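Acyl-CoA dehydrogenase (Bacillus anthracis, PDB 3OWA) probably catalyses the FAD-dependent alpha,beta-dehydrogenation of acyl-CoA thioesters. Local coordinates at residues I48-L59 / F105-I113. Residues are numbered along the deposited sequence; the frame is centred on the assembly and turned at random. Where two conformers were deposited one is given.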
# COMPACT_ATOMS: atom_id res chain seq x y z
N ILE A 48 -15.85 24.26 0.28
CA ILE A 48 -15.72 22.86 -0.14
C ILE A 48 -16.92 21.99 0.30
O ILE A 48 -17.56 21.30 -0.52
CB ILE A 48 -14.33 22.24 0.26
CG1 ILE A 48 -13.28 22.51 -0.82
CG2 ILE A 48 -14.42 20.72 0.26
CD1 ILE A 48 -12.77 23.88 -0.86
N VAL A 49 -17.31 22.10 1.57
CA VAL A 49 -18.38 21.30 2.13
C VAL A 49 -19.75 21.73 1.58
O VAL A 49 -20.55 20.88 1.18
CB VAL A 49 -18.35 21.34 3.70
CG1 VAL A 49 -19.63 20.79 4.32
CG2 VAL A 49 -17.16 20.60 4.25
N ASN A 50 -20.05 23.02 1.64
CA ASN A 50 -21.32 23.53 1.16
C ASN A 50 -21.49 23.52 -0.37
O ASN A 50 -22.56 23.19 -0.84
CB ASN A 50 -21.59 24.94 1.72
CG ASN A 50 -21.68 24.95 3.24
OD1 ASN A 50 -21.97 23.93 3.85
ND2 ASN A 50 -21.46 26.11 3.84
N GLU A 51 -20.45 23.86 -1.14
CA GLU A 51 -20.63 24.05 -2.61
C GLU A 51 -20.08 22.92 -3.45
O GLU A 51 -20.69 22.53 -4.44
CB GLU A 51 -20.00 25.37 -3.07
CG GLU A 51 -20.41 26.58 -2.21
CD GLU A 51 -21.87 26.92 -2.37
OE1 GLU A 51 -22.30 27.09 -3.53
OE2 GLU A 51 -22.60 27.06 -1.37
N VAL A 52 -18.93 22.40 -3.08
CA VAL A 52 -18.24 21.42 -3.92
C VAL A 52 -18.73 20.00 -3.74
O VAL A 52 -18.96 19.26 -4.74
CB VAL A 52 -16.71 21.49 -3.73
CG1 VAL A 52 -16.00 20.41 -4.57
CG2 VAL A 52 -16.21 22.86 -4.13
N LEU A 53 -18.85 19.56 -2.48
CA LEU A 53 -19.17 18.16 -2.21
C LEU A 53 -20.50 17.67 -2.78
O LEU A 53 -20.59 16.52 -3.25
CB LEU A 53 -19.04 17.78 -0.74
CG LEU A 53 -17.65 17.94 -0.13
CD1 LEU A 53 -17.66 17.41 1.34
CD2 LEU A 53 -16.53 17.23 -0.98
N PRO A 54 -21.54 18.53 -2.76
CA PRO A 54 -22.78 18.11 -3.35
C PRO A 54 -22.64 17.82 -4.86
O PRO A 54 -23.51 17.17 -5.40
CB PRO A 54 -23.68 19.33 -3.17
CG PRO A 54 -23.18 19.96 -1.86
CD PRO A 54 -21.66 19.78 -1.99
N GLU A 55 -21.59 18.32 -5.52
CA GLU A 55 -21.40 18.09 -6.97
C GLU A 55 -20.32 17.07 -7.27
O GLU A 55 -20.14 16.67 -8.42
CB GLU A 55 -21.10 19.41 -7.71
CG GLU A 55 -22.28 20.42 -7.53
CD GLU A 55 -22.21 21.61 -8.50
OE1 GLU A 55 -22.03 21.41 -9.73
OE2 GLU A 55 -22.32 22.76 -8.02
N LEU A 56 -19.62 16.63 -6.25
CA LEU A 56 -18.39 15.85 -6.51
C LEU A 56 -18.66 14.61 -7.38
O LEU A 56 -17.84 14.25 -8.22
CB LEU A 56 -17.69 15.47 -5.20
CG LEU A 56 -16.32 14.81 -5.31
CD1 LEU A 56 -15.36 15.67 -6.17
CD2 LEU A 56 -15.80 14.62 -3.89
N GLU A 57 -19.81 13.98 -7.18
CA GLU A 57 -20.16 12.77 -7.93
C GLU A 57 -20.33 13.06 -9.43
O GLU A 57 -20.02 12.21 -10.27
CB GLU A 57 -21.42 12.15 -7.31
CG GLU A 57 -22.07 11.03 -8.07
CD GLU A 57 -23.52 10.79 -7.63
OE1 GLU A 57 -24.03 9.67 -7.87
OE2 GLU A 57 -24.15 11.71 -7.05
N TYR A 58 -20.79 14.27 -9.77
CA TYR A 58 -20.90 14.66 -11.20
C TYR A 58 -19.55 15.08 -11.75
O TYR A 58 -19.25 14.81 -12.90
CB TYR A 58 -21.89 15.80 -11.40
CG TYR A 58 -23.22 15.51 -10.81
CD1 TYR A 58 -24.16 14.75 -11.51
CD2 TYR A 58 -23.55 15.98 -9.55
CE1 TYR A 58 -25.41 14.47 -10.93
CE2 TYR A 58 -24.77 15.70 -8.97
CZ TYR A 58 -25.68 14.95 -9.65
OH TYR A 58 -26.89 14.69 -9.07
N LEU A 59 -18.73 15.72 -10.92
CA LEU A 59 -17.34 15.97 -11.36
C LEU A 59 -16.65 14.68 -11.71
O LEU A 59 -15.94 14.63 -12.74
CB LEU A 59 -16.55 16.71 -10.28
CG LEU A 59 -17.20 18.00 -9.75
CD1 LEU A 59 -16.31 18.76 -8.75
CD2 LEU A 59 -17.47 18.88 -10.96
N PHE A 105 -8.75 22.15 0.65
CA PHE A 105 -9.16 21.64 -0.68
C PHE A 105 -9.07 20.11 -0.83
O PHE A 105 -9.83 19.48 -1.59
CB PHE A 105 -8.43 22.36 -1.84
CG PHE A 105 -9.27 23.40 -2.50
CD1 PHE A 105 -9.99 23.10 -3.65
CD2 PHE A 105 -9.34 24.70 -1.98
CE1 PHE A 105 -10.81 24.10 -4.24
CE2 PHE A 105 -10.17 25.67 -2.57
CZ PHE A 105 -10.89 25.36 -3.71
N SER A 106 -8.10 19.50 -0.13
CA SER A 106 -7.96 18.02 -0.16
C SER A 106 -9.26 17.24 0.14
O SER A 106 -9.46 16.12 -0.34
CB SER A 106 -6.83 17.56 0.75
OG SER A 106 -7.28 17.70 2.09
N ARG A 107 -10.18 17.84 0.89
CA ARG A 107 -11.48 17.22 1.14
C ARG A 107 -12.22 16.87 -0.17
O ARG A 107 -13.01 15.91 -0.21
CB ARG A 107 -12.30 18.14 2.08
CG ARG A 107 -13.71 17.67 2.40
CD ARG A 107 -13.77 16.77 3.66
NE ARG A 107 -15.16 16.41 3.92
CZ ARG A 107 -15.92 16.97 4.86
NH1 ARG A 107 -15.39 17.88 5.67
NH2 ARG A 107 -17.19 16.61 5.00
N ALA A 108 -11.92 17.59 -1.27
CA ALA A 108 -12.71 17.48 -2.46
C ALA A 108 -12.06 16.54 -3.47
O ALA A 108 -12.29 16.68 -4.67
CB ALA A 108 -12.91 18.86 -3.08
N GLY A 109 -11.21 15.62 -3.00
CA GLY A 109 -10.59 14.65 -3.90
C GLY A 109 -9.88 15.30 -5.07
O GLY A 109 -9.05 16.20 -4.89
N GLY A 110 -10.16 14.82 -6.27
CA GLY A 110 -9.49 15.30 -7.46
C GLY A 110 -9.71 16.77 -7.76
O GLY A 110 -8.94 17.38 -8.45
N PHE A 111 -10.79 17.36 -7.26
CA PHE A 111 -10.93 18.78 -7.42
C PHE A 111 -9.79 19.56 -6.75
O PHE A 111 -9.58 20.73 -7.08
CB PHE A 111 -12.32 19.24 -6.90
CG PHE A 111 -12.69 20.62 -7.33
CD1 PHE A 111 -12.87 20.92 -8.69
CD2 PHE A 111 -12.87 21.64 -6.40
CE1 PHE A 111 -13.21 22.20 -9.10
CE2 PHE A 111 -13.20 22.92 -6.81
CZ PHE A 111 -13.38 23.20 -8.15
N ALA A 112 -9.11 18.98 -5.77
CA ALA A 112 -7.97 19.66 -5.09
C ALA A 112 -6.82 19.70 -6.09
O ALA A 112 -5.98 20.60 -6.05
CB ALA A 112 -7.49 18.91 -3.85
N ILE A 113 -6.77 18.69 -6.94
CA ILE A 113 -5.73 18.62 -7.95
C ILE A 113 -5.98 19.67 -8.99
O ILE A 113 -5.05 20.40 -9.37
CB ILE A 113 -5.69 17.20 -8.61
CG1 ILE A 113 -5.44 16.12 -7.53
CG2 ILE A 113 -4.68 17.15 -9.77
CD1 ILE A 113 -4.27 16.38 -6.61
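Leu53 and Ala108 bring the two backbones nearest, 6.5 Å between their CA atoms, and by Leu59 and Phe111 the spacing has widened to 8.0 Å. At one end Ile48 CD1 lies over one face of the Phe105 ring in a CH-pi contact: it stands 3.5 Å from the centroid and 9° off the ring normal, so the methyl sits over the centre of that face. The other branch, CG2, lies anti to the backbone N and beside the carbonyl carbon, which turns it to Arg107, where CB and CG run past it in the opposite direction. The Arg107 chain is bent by the turn about CB-CG (chi2 90°), which brings its guanidinium to Val49 and Leu53, the latter side chain crossing that of Arg107 at about a right angle. Val49 CG2 rests over one face of the guanidinium, 3.5 Å from Arg107 NH1, while Leu53 CD1 comes obliquely to NE at 3.7 Å.

Both segments belong to the all-helical N-terminal domain of the acyl-CoA dehydrogenase fold; here the end of helix 35-52 and the short helix 56-59 pack on the turn that joins helices 95-105 and 110-122. Val52 CG1 lies 3.8 Å from Ala108 CB and equally near Phe111 CD2. Leu56 reaches the turn's backbone, its CD1 3.6 Å from Ala108 O. That carbonyl accepts the Phe111 N-H, and the Leu56 methyl is only a packing neighbour. Beyond it, Leu59 CD1 meets Phe111 CD1 obliquely at 4.1 Å, and Leu71 of helix 64-76 adds a further apolar neighbour to Phe111.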